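Protein kinase containing Z-DNA binding domains (Danio rerio, PDB 4LB6) binds left-handed Z-DNA through the Zalpha domain described here and, as a GCN2-subfamily kinase, probably phosphorylates the translation initiation factor eIF2alpha. Local coordinates at residues 11-16 with 43-48; 23-28 with 64-69. One frame throughout, in Å; residues are numbered along the deposited sequence.

Contact 1. Residues 11-16 with 43-48; sequences EIEMRI and NRHLYS. With nucleotides of chain B.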
loop_
_atom_site.group_PDB
_atom_site.type_symbol
_atom_site.label_atom_id
_atom_site.label_comp_id
_atom_site.label_asym_id
_atom_site.label_seq_id
_atom_site.Cartn_x
_atom_site.Cartn_y
_atom_site.Cartn_z
ATOM N N GLU A 11 -0.469 -20.339 -20.514
ATOM C CA GLU A 11 -1.782 -19.700 -20.443
ATOM C C GLU A 11 -1.723 -18.345 -19.723
ATOM O O GLU A 11 -2.363 -17.380 -20.130
ATOM C CB GLU A 11 -2.828 -20.590 -19.770
ATOM C CG GLU A 11 -4.218 -19.937 -19.721
ATOM C CD GLU A 11 -5.025 -20.136 -21.028
ATOM O OE1 GLU A 11 -4.736 -21.076 -21.801
ATOM O OE2 GLU A 11 -5.955 -19.347 -21.282
ATOM N N ILE A 12 -1.008 -18.302 -18.609
ATOM C CA ILE A 12 -0.824 -17.029 -17.886
ATOM C C ILE A 12 -0.159 -16.037 -18.803
ATOM O O ILE A 12 -0.566 -14.886 -18.891
ATOM C CB ILE A 12 0.098 -17.205 -16.635
ATOM C CG1 ILE A 12 -0.549 -18.127 -15.629
ATOM C CG2 ILE A 12 0.498 -15.842 -15.994
ATOM C CD1 ILE A 12 -1.871 -17.640 -15.177
ATOM N N GLU A 13 0.894 -16.485 -19.489
ATOM C CA GLU A 13 1.657 -15.539 -20.278
ATOM C C GLU A 13 0.808 -15.072 -21.439
ATOM O O GLU A 13 0.850 -13.908 -21.763
ATOM C CB GLU A 13 3.030 -16.092 -20.718
ATOM C CG GLU A 13 4.055 -15.915 -19.623
ATOM C CD GLU A 13 5.437 -16.508 -19.861
ATOM O OE1 GLU A 13 5.827 -16.792 -21.004
ATOM O OE2 GLU A 13 6.162 -16.654 -18.851
ATOM N N MET A 14 0.039 -15.967 -22.055
ATOM C CA MET A 14 -0.870 -15.547 -23.126
ATOM C C MET A 14 -1.869 -14.514 -22.611
ATOM O O MET A 14 -2.160 -13.501 -23.288
ATOM C CB MET A 14 -1.607 -16.766 -23.715
ATOM C CG MET A 14 -2.773 -16.376 -24.614
ATOM S SD MET A 14 -3.557 -17.837 -25.313
ATOM C CE MET A 14 -2.122 -18.732 -25.890
ATOM N N ARG A 15 -2.404 -14.767 -21.419
ATOM C CA ARG A 15 -3.412 -13.867 -20.850
ATOM C C ARG A 15 -2.832 -12.468 -20.506
ATOM O O ARG A 15 -3.473 -11.438 -20.707
ATOM C CB ARG A 15 -4.092 -14.513 -19.629
ATOM C CG ARG A 15 -5.170 -15.600 -20.024
ATOM C CD ARG A 15 -5.776 -16.261 -18.739
ATOM N NE ARG A 15 -6.612 -15.302 -18.003
ATOM C CZ ARG A 15 -6.727 -15.193 -16.667
ATOM N NH1 ARG A 15 -6.047 -15.980 -15.822
ATOM N NH2 ARG A 15 -7.542 -14.264 -16.183
ATOM N N ILE A 16 -1.595 -12.444 -20.047
ATOM C CA ILE A 16 -0.924 -11.180 -19.790
ATOM C C ILE A 16 -0.690 -10.413 -21.086
ATOM O O ILE A 16 -0.968 -9.206 -21.171
ATOM C CB ILE A 16 0.430 -11.408 -19.097
ATOM C CG1 ILE A 16 0.139 -11.904 -17.665
ATOM C CG2 ILE A 16 1.236 -10.043 -19.007
ATOM C CD1 ILE A 16 1.379 -12.472 -16.857
ATOM N N ASN A 43 4.058 -10.395 -12.085
ATOM C CA ASN A 43 5.396 -9.820 -12.245
ATOM C C ASN A 43 6.427 -10.873 -12.669
ATOM O O ASN A 43 7.306 -10.550 -13.478
ATOM C CB ASN A 43 5.909 -9.082 -10.969
ATOM C CG ASN A 43 5.713 -7.590 -11.040
ATOM O OD1 ASN A 43 5.698 -6.993 -12.114
ATOM N ND2 ASN A 43 5.590 -6.949 -9.846
ATOM N N ARG A 44 6.386 -12.085 -12.096
ATOM C CA ARG A 44 7.361 -13.132 -12.486
ATOM C C ARG A 44 7.291 -13.289 -14.012
ATOM O O ARG A 44 8.335 -13.318 -14.717
ATOM C CB ARG A 44 7.027 -14.494 -11.788
ATOM C CG ARG A 44 7.762 -15.768 -12.287
ATOM C CD ARG A 44 7.255 -17.009 -11.487
ATOM N NE ARG A 44 7.137 -16.626 -10.085
ATOM C CZ ARG A 44 6.041 -16.753 -9.336
ATOM N NH1 ARG A 44 4.966 -17.354 -9.809
ATOM N NH2 ARG A 44 6.037 -16.298 -8.092
ATOM N N HIS A 45 6.064 -13.402 -14.512
ATOM C CA HIS A 45 5.906 -13.604 -15.964
ATOM C C HIS A 45 6.249 -12.381 -16.802
ATOM O O HIS A 45 6.756 -12.549 -17.908
ATOM C CB HIS A 45 4.511 -14.181 -16.277
ATOM C CG HIS A 45 4.381 -15.606 -15.833
ATOM N ND1 HIS A 45 4.994 -16.653 -16.503
ATOM C CD2 HIS A 45 3.783 -16.152 -14.751
ATOM C CE1 HIS A 45 4.733 -17.785 -15.874
ATOM N NE2 HIS A 45 3.993 -17.512 -14.810
ATOM N N LEU A 46 5.972 -11.162 -16.309
ATOM C CA LEU A 46 6.353 -9.968 -17.072
ATOM C C LEU A 46 7.871 -9.898 -17.237
ATOM O O LEU A 46 8.386 -9.632 -18.350
ATOM C CB LEU A 46 5.882 -8.703 -16.325
ATOM C CG LEU A 46 4.391 -8.420 -16.564
ATOM C CD1 LEU A 46 3.927 -7.319 -15.559
ATOM C CD2 LEU A 46 4.105 -7.945 -17.969
ATOM N N TYR A 47 8.588 -10.152 -16.136
ATOM C CA TYR A 47 10.071 -10.101 -16.185
ATOM C C TYR A 47 10.596 -11.189 -17.110
ATOM O O TYR A 47 11.510 -10.957 -17.932
ATOM C CB TYR A 47 10.725 -10.145 -14.780
ATOM C CG TYR A 47 10.677 -8.759 -14.152
ATOM C CD1 TYR A 47 9.575 -8.356 -13.370
ATOM C CD2 TYR A 47 11.658 -7.799 -14.472
ATOM C CE1 TYR A 47 9.502 -7.052 -12.849
ATOM C CE2 TYR A 47 11.608 -6.503 -13.951
ATOM C CZ TYR A 47 10.521 -6.111 -13.166
ATOM O OH TYR A 47 10.503 -4.821 -12.631
ATOM N N SER A 48 10.017 -12.379 -17.013
ATOM C CA SER A 48 10.354 -13.459 -17.978
ATOM C C SER A 48 10.061 -13.122 -19.449
ATOM O O SER A 48 10.857 -13.458 -20.356
ATOM C CB SER A 48 9.628 -14.756 -17.614
ATOM O OG SER A 48 9.835 -15.700 -18.653
ATOM P P DG B 5 6.480 -8.927 -6.749
ATOM O OP1 DG B 5 5.445 -8.019 -7.270
ATOM O OP2 DG B 5 6.217 -9.946 -5.672
ATOM O "O5'" DG B 5 7.140 -9.651 -7.991
ATOM C "C5'" DG B 5 8.186 -10.719 -7.816
ATOM C "C4'" DG B 5 8.813 -11.056 -9.149
ATOM O "O4'" DG B 5 9.433 -9.915 -9.750
ATOM C "C3'" DG B 5 9.997 -12.055 -8.961
ATOM O "O3'" DG B 5 9.383 -13.334 -9.176
ATOM C "C2'" DG B 5 10.900 -11.715 -10.115
ATOM C "C1'" DG B 5 10.640 -10.252 -10.457
ATOM N N9 DG B 5 11.619 -9.249 -10.016
ATOM C C8 DG B 5 12.204 -8.335 -10.844
ATOM N N7 DG B 5 12.977 -7.456 -10.226
ATOM C C5 DG B 5 12.952 -7.857 -8.893
ATOM C C6 DG B 5 13.574 -7.247 -7.765
ATOM O O6 DG B 5 14.303 -6.258 -7.755
ATOM N N1 DG B 5 13.255 -7.873 -6.557
ATOM C C2 DG B 5 12.370 -8.935 -6.479
ATOM N N2 DG B 5 12.117 -9.417 -5.231
ATOM N N3 DG B 5 11.772 -9.482 -7.578
ATOM C C4 DG B 5 12.085 -8.896 -8.737
ATOM P P DC B 4 8.344 -3.886 -9.579
ATOM O OP1 DC B 4 8.595 -4.272 -11.032
ATOM O OP2 DC B 4 6.918 -4.049 -9.029
ATOM O "O5'" DC B 4 9.308 -4.784 -8.770
ATOM C "C5'" DC B 4 9.394 -6.272 -8.981
ATOM C "C4'" DC B 4 9.361 -7.081 -7.708
ATOM O "O4'" DC B 4 10.539 -6.669 -6.909
ATOM C "C3'" DC B 4 8.120 -6.806 -6.814
ATOM O "O3'" DC B 4 7.654 -8.013 -6.160
ATOM C "C2'" DC B 4 8.706 -5.811 -5.743
ATOM C "C1'" DC B 4 10.091 -6.440 -5.603
ATOM N N1 DC B 4 11.006 -5.448 -5.007
ATOM C C2 DC B 4 11.181 -5.440 -3.636
ATOM O O2 DC B 4 10.609 -6.265 -2.953
ATOM N N3 DC B 4 11.970 -4.481 -3.076
ATOM C C4 DC B 4 12.548 -3.552 -3.868
ATOM N N4 DC B 4 13.339 -2.644 -3.185
ATOM C C5 DC B 4 12.340 -3.503 -5.276
ATOM C C6 DC B 4 11.553 -4.465 -5.783
ATOM P P DC B 6 9.694 -14.611 -8.239
ATOM O OP1 DC B 6 9.656 -15.837 -9.083
ATOM O OP2 DC B 6 9.024 -14.635 -6.955
ATOM O "O5'" DC B 6 11.288 -14.442 -7.936
ATOM C "C5'" DC B 6 11.961 -15.624 -7.443
ATOM C "C4'" DC B 6 12.946 -15.111 -6.346
ATOM O "O4'" DC B 6 13.988 -14.302 -6.947
ATOM C "C3'" DC B 6 12.322 -14.331 -5.169
ATOM O "O3'" DC B 6 12.926 -14.769 -3.956
ATOM C "C2'" DC B 6 12.794 -12.896 -5.494
ATOM C "C1'" DC B 6 14.157 -13.216 -6.098
ATOM N N1 DC B 6 14.652 -12.095 -6.915
ATOM C C2 DC B 6 15.393 -11.119 -6.237
ATOM O O2 DC B 6 15.527 -11.255 -5.019
ATOM N N3 DC B 6 15.854 -10.067 -6.910
ATOM C C4 DC B 6 15.659 -10.010 -8.214
ATOM N N4 DC B 6 16.141 -8.972 -8.891
ATOM C C5 DC B 6 14.920 -10.995 -8.933
ATOM C C6 DC B 6 14.449 -12.059 -8.242
HETATM O O HOH W 1 8.776 -15.870 -21.366
#
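His45 of helix 39-51 meets Glu13, Ile12 and Ile16 of helix 10-23 where the two segments approach to 10.1 Å between axes and cross at -79°. The tight side holds both a polar and an apolar part. His45 ND1 donates to Glu13 OE2 over 2.6 Å, with the oxygen in the ring plane; the bond is nearly straight, 166° at the hydrogen. Glu13 OE2 accepts through its anti lone pair, the one away from OE1. The Glu13 chain, extended beyond CG (chi2 175°), carries the carboxylate across to the imidazole. Beside this bond Ile12 CG2 lies 3.5 Å from His45 CD2, and Ile16 touches His45 CB with CD1 and Leu46 CD2 with CG2. The loose side is limited to Ser48 OG, 3.8 Å from Glu13 OE2, and water 1, which joins that hydroxyl to Glu13 OE1. Helix 39-51 also faces the DNA: DG5 of chain B holds C8 3.4 Å above the centre of the Tyr47 ring, while Tyr47 OH bonds to DC4 of chain B OP1. An alanine at Tyr47 would probably leave that phosphate without its hydroxyl donor and C8 of the guanine without the ring face it rests on. Leu35 and Ile31 of helix 28-35 pack on Ile16 and Leu46 respectively, and Trp67 of strand 66-69 meets Tyr47 edge-to-face.

Contact 2. Residues 23-28 with 64-69; sequences HGRSTV and RPVWNL. With nucleotides of chain B.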
loop_
_atom_site.group_PDB
_atom_site.type_symbol
_atom_site.label_atom_id
_atom_site.label_comp_id
_atom_site.label_asym_id
_atom_site.label_seq_id
_atom_site.Cartn_x
_atom_site.Cartn_y
_atom_site.Cartn_z
ATOM N N HIS A 23 -4.933 -3.268 -24.029
ATOM C CA HIS A 23 -4.899 -2.067 -23.205
ATOM C C HIS A 23 -3.723 -1.149 -23.418
ATOM O O HIS A 23 -3.754 -0.034 -22.917
ATOM C CB HIS A 23 -4.928 -2.399 -21.726
ATOM C CG HIS A 23 -6.275 -2.752 -21.209
ATOM N ND1 HIS A 23 -6.805 -4.014 -21.318
ATOM C CD2 HIS A 23 -7.182 -2.012 -20.533
ATOM C CE1 HIS A 23 -7.995 -4.040 -20.742
ATOM N NE2 HIS A 23 -8.248 -2.837 -20.262
ATOM N N GLY A 24 -2.697 -1.599 -24.126
ATOM C CA GLY A 24 -1.452 -0.865 -24.184
ATOM C C GLY A 24 -0.790 -0.748 -22.812
ATOM O O GLY A 24 -0.980 -1.602 -21.928
ATOM N N ARG A 25 -0.020 0.329 -22.650
ATOM C CA ARG A 25 0.794 0.578 -21.461
ATOM C C ARG A 25 -0.004 0.313 -20.201
ATOM O O ARG A 25 -1.059 0.909 -20.011
ATOM C CB ARG A 25 1.312 2.035 -21.476
ATOM C CG ARG A 25 2.549 2.253 -22.357
ATOM C CD ARG A 25 2.828 3.707 -22.709
ATOM N NE ARG A 25 3.435 4.453 -21.609
ATOM C CZ ARG A 25 4.661 4.229 -21.129
ATOM N NH1 ARG A 25 5.436 3.265 -21.639
ATOM N NH2 ARG A 25 5.111 4.969 -20.122
ATOM N N SER A 26 0.510 -0.580 -19.339
ATOM C CA SER A 26 -0.176 -0.964 -18.115
ATOM C C SER A 26 0.810 -1.270 -16.997
ATOM O O SER A 26 1.970 -1.672 -17.258
ATOM C CB SER A 26 -0.996 -2.218 -18.378
ATOM O OG SER A 26 -1.854 -2.020 -19.464
ATOM N N THR A 27 0.365 -1.083 -15.754
ATOM C CA THR A 27 1.147 -1.506 -14.592
ATOM C C THR A 27 0.726 -2.924 -14.195
ATOM O O THR A 27 -0.314 -3.446 -14.652
ATOM C CB THR A 27 0.901 -0.584 -13.384
ATOM O OG1 THR A 27 -0.480 -0.703 -13.016
ATOM C CG2 THR A 27 1.226 0.896 -13.771
ATOM N N VAL A 28 1.547 -3.572 -13.380
ATOM C CA VAL A 28 1.187 -4.911 -12.907
ATOM C C VAL A 28 -0.158 -4.873 -12.151
ATOM O O VAL A 28 -0.924 -5.842 -12.152
ATOM C CB VAL A 28 2.305 -5.551 -12.032
ATOM C CG1 VAL A 28 2.615 -4.713 -10.716
ATOM C CG2 VAL A 28 1.996 -7.077 -11.752
ATOM N N ARG A 64 5.788 3.037 -10.582
ATOM C CA ARG A 64 5.428 1.737 -11.086
ATOM C C ARG A 64 5.982 1.587 -12.464
ATOM O O ARG A 64 5.728 2.429 -13.302
ATOM C CB ARG A 64 3.914 1.616 -11.173
ATOM C CG ARG A 64 3.228 2.078 -9.929
ATOM C CD ARG A 64 1.860 1.441 -9.852
ATOM N NE ARG A 64 1.658 1.101 -8.457
ATOM C CZ ARG A 64 0.474 0.956 -7.898
ATOM N NH1 ARG A 64 -0.611 1.155 -8.622
ATOM N NH2 ARG A 64 0.417 0.616 -6.617
ATOM N N PRO A 65 6.705 0.491 -12.714
ATOM C CA PRO A 65 7.102 0.234 -14.093
ATOM C C PRO A 65 5.833 0.126 -14.919
ATOM O O PRO A 65 4.767 -0.221 -14.378
ATOM C CB PRO A 65 7.813 -1.118 -14.021
ATOM C CG PRO A 65 8.312 -1.202 -12.549
ATOM C CD PRO A 65 7.218 -0.521 -11.774
ATOM N N VAL A 66 5.945 0.507 -16.180
ATOM C CA VAL A 66 4.831 0.409 -17.096
ATOM C C VAL A 66 5.216 -0.506 -18.217
ATOM O O VAL A 66 6.271 -0.352 -18.842
ATOM C CB VAL A 66 4.441 1.815 -17.632
ATOM C CG1 VAL A 66 3.537 1.682 -18.796
ATOM C CG2 VAL A 66 3.764 2.650 -16.498
ATOM N N TRP A 67 4.331 -1.455 -18.512
ATOM C CA TRP A 67 4.658 -2.546 -19.407
ATOM C C TRP A 67 3.914 -2.382 -20.727
ATOM O O TRP A 67 2.815 -1.869 -20.726
ATOM C CB TRP A 67 4.262 -3.868 -18.749
ATOM C CG TRP A 67 5.075 -4.122 -17.507
ATOM C CD1 TRP A 67 4.771 -3.763 -16.235
ATOM C CD2 TRP A 67 6.334 -4.776 -17.454
ATOM N NE1 TRP A 67 5.786 -4.186 -15.350
ATOM C CE2 TRP A 67 6.770 -4.777 -16.097
ATOM C CE3 TRP A 67 7.154 -5.347 -18.430
ATOM C CZ2 TRP A 67 7.981 -5.368 -15.695
ATOM C CZ3 TRP A 67 8.346 -5.908 -18.037
ATOM C CH2 TRP A 67 8.748 -5.911 -16.687
ATOM N N ASN A 68 4.516 -2.827 -21.822
ATOM C CA ASN A 68 3.789 -2.925 -23.082
ATOM C C ASN A 68 4.379 -4.016 -23.965
ATOM O O ASN A 68 5.449 -4.543 -23.700
ATOM C CB ASN A 68 3.822 -1.575 -23.800
ATOM C CG ASN A 68 2.660 -1.402 -24.767
ATOM O OD1 ASN A 68 1.876 -2.330 -24.982
ATOM N ND2 ASN A 68 2.561 -0.222 -25.374
ATOM N N LEU A 69 3.673 -4.371 -25.031
ATOM C CA LEU A 69 4.207 -5.297 -26.007
ATOM C C LEU A 69 5.347 -4.676 -26.811
ATOM O O LEU A 69 5.308 -3.521 -27.184
ATOM C CB LEU A 69 3.085 -5.723 -26.994
ATOM C CG LEU A 69 1.944 -6.522 -26.359
ATOM C CD1 LEU A 69 0.967 -6.969 -27.405
ATOM C CD2 LEU A 69 2.479 -7.750 -25.610
ATOM P P DG B 3 4.688 0.655 -6.401
ATOM O OP1 DG B 3 4.415 2.131 -6.538
ATOM O OP2 DG B 3 3.777 -0.404 -6.849
ATOM O "O5'" DG B 3 6.056 0.596 -7.255
ATOM C "C5'" DG B 3 6.759 -0.676 -7.340
ATOM C "C4'" DG B 3 8.149 -0.473 -7.881
ATOM O "O4'" DG B 3 8.934 0.526 -7.097
ATOM C "C3'" DG B 3 8.929 -1.810 -7.964
ATOM O "O3'" DG B 3 8.716 -2.380 -9.312
ATOM C "C2'" DG B 3 10.391 -1.286 -7.881
ATOM C "C1'" DG B 3 10.304 0.071 -7.092
ATOM N N9 DG B 3 10.683 0.086 -5.660
ATOM C C8 DG B 3 11.504 0.991 -5.041
ATOM N N7 DG B 3 11.642 0.793 -3.762
ATOM C C5 DG B 3 10.792 -0.288 -3.479
ATOM C C6 DG B 3 10.538 -0.896 -2.249
ATOM O O6 DG B 3 10.986 -0.556 -1.168
ATOM N N1 DG B 3 9.640 -1.963 -2.336
ATOM C C2 DG B 3 9.056 -2.287 -3.532
ATOM N N2 DG B 3 8.180 -3.273 -3.412
ATOM N N3 DG B 3 9.278 -1.698 -4.739
ATOM C C4 DG B 3 10.206 -0.752 -4.626
HETATM O O HOH W 2 4.311 -2.370 -12.692
#
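Val66, Thr27 and Arg25 bury the most surface here, 72, 68 and 66 Å² respectively, and they flank a single antiparallel bridge. The hydrogen-bonded pair is Ser26 with Trp67: Ser26 N donates to Trp67 O at 3.0 Å, and Trp67 N returns the bond to Ser26 O at 2.7 Å and 167°. Val66 CG1, anti to its backbone N (chi1 166°), sits 3.6 Å above the centre of the Arg25 guanidinium; the same methyl comes within 3.5 Å of Arg25 CB, so the bent arginine wraps it. On the Thr27 side, CG2 reaches Arg64 CB at 3.8 Å and meets Val66 CG2 more loosely. Water 2 closes that end, accepting from Val28 N and donating to Pro65 O. Thr27 occupies the N-cap of helix 28-35, where its side chain caps a backbone N. Beyond the bridge, Arg64 NE donates to OP2 of DG3 of chain B at 3.1 Å, and Pro65 CD packs against O3' of the same nucleotide. With three helices and the 55-58/66-69 hairpin, this is the winged helix-turn-helix of a Zalpha domain: the loop between the first two helices adds a short bridge to the hairpin, whose wing end touches the DNA backbone.

In the fold
From the N terminus, helix 10-23 supplies the first half of contact 1, and the loop after it the first half of contact 2. The chain then runs through helix 28-35 to helix 39-51, where residues 43-48 close contact 1 around 26 mostly helical residues. Contact 2 closes later, when strand 66-69 returns from the hairpin, so the two loops cross. The centres are 12 Å apart on opposite sides of the chain's centre, yet the contacts touch: Leu46 CD1 lies 3.6 Å from Trp67 NE1. Contact 1 thus joins the first helix to the DNA-facing one, and contact 2 joins the interhelical loop to the wing.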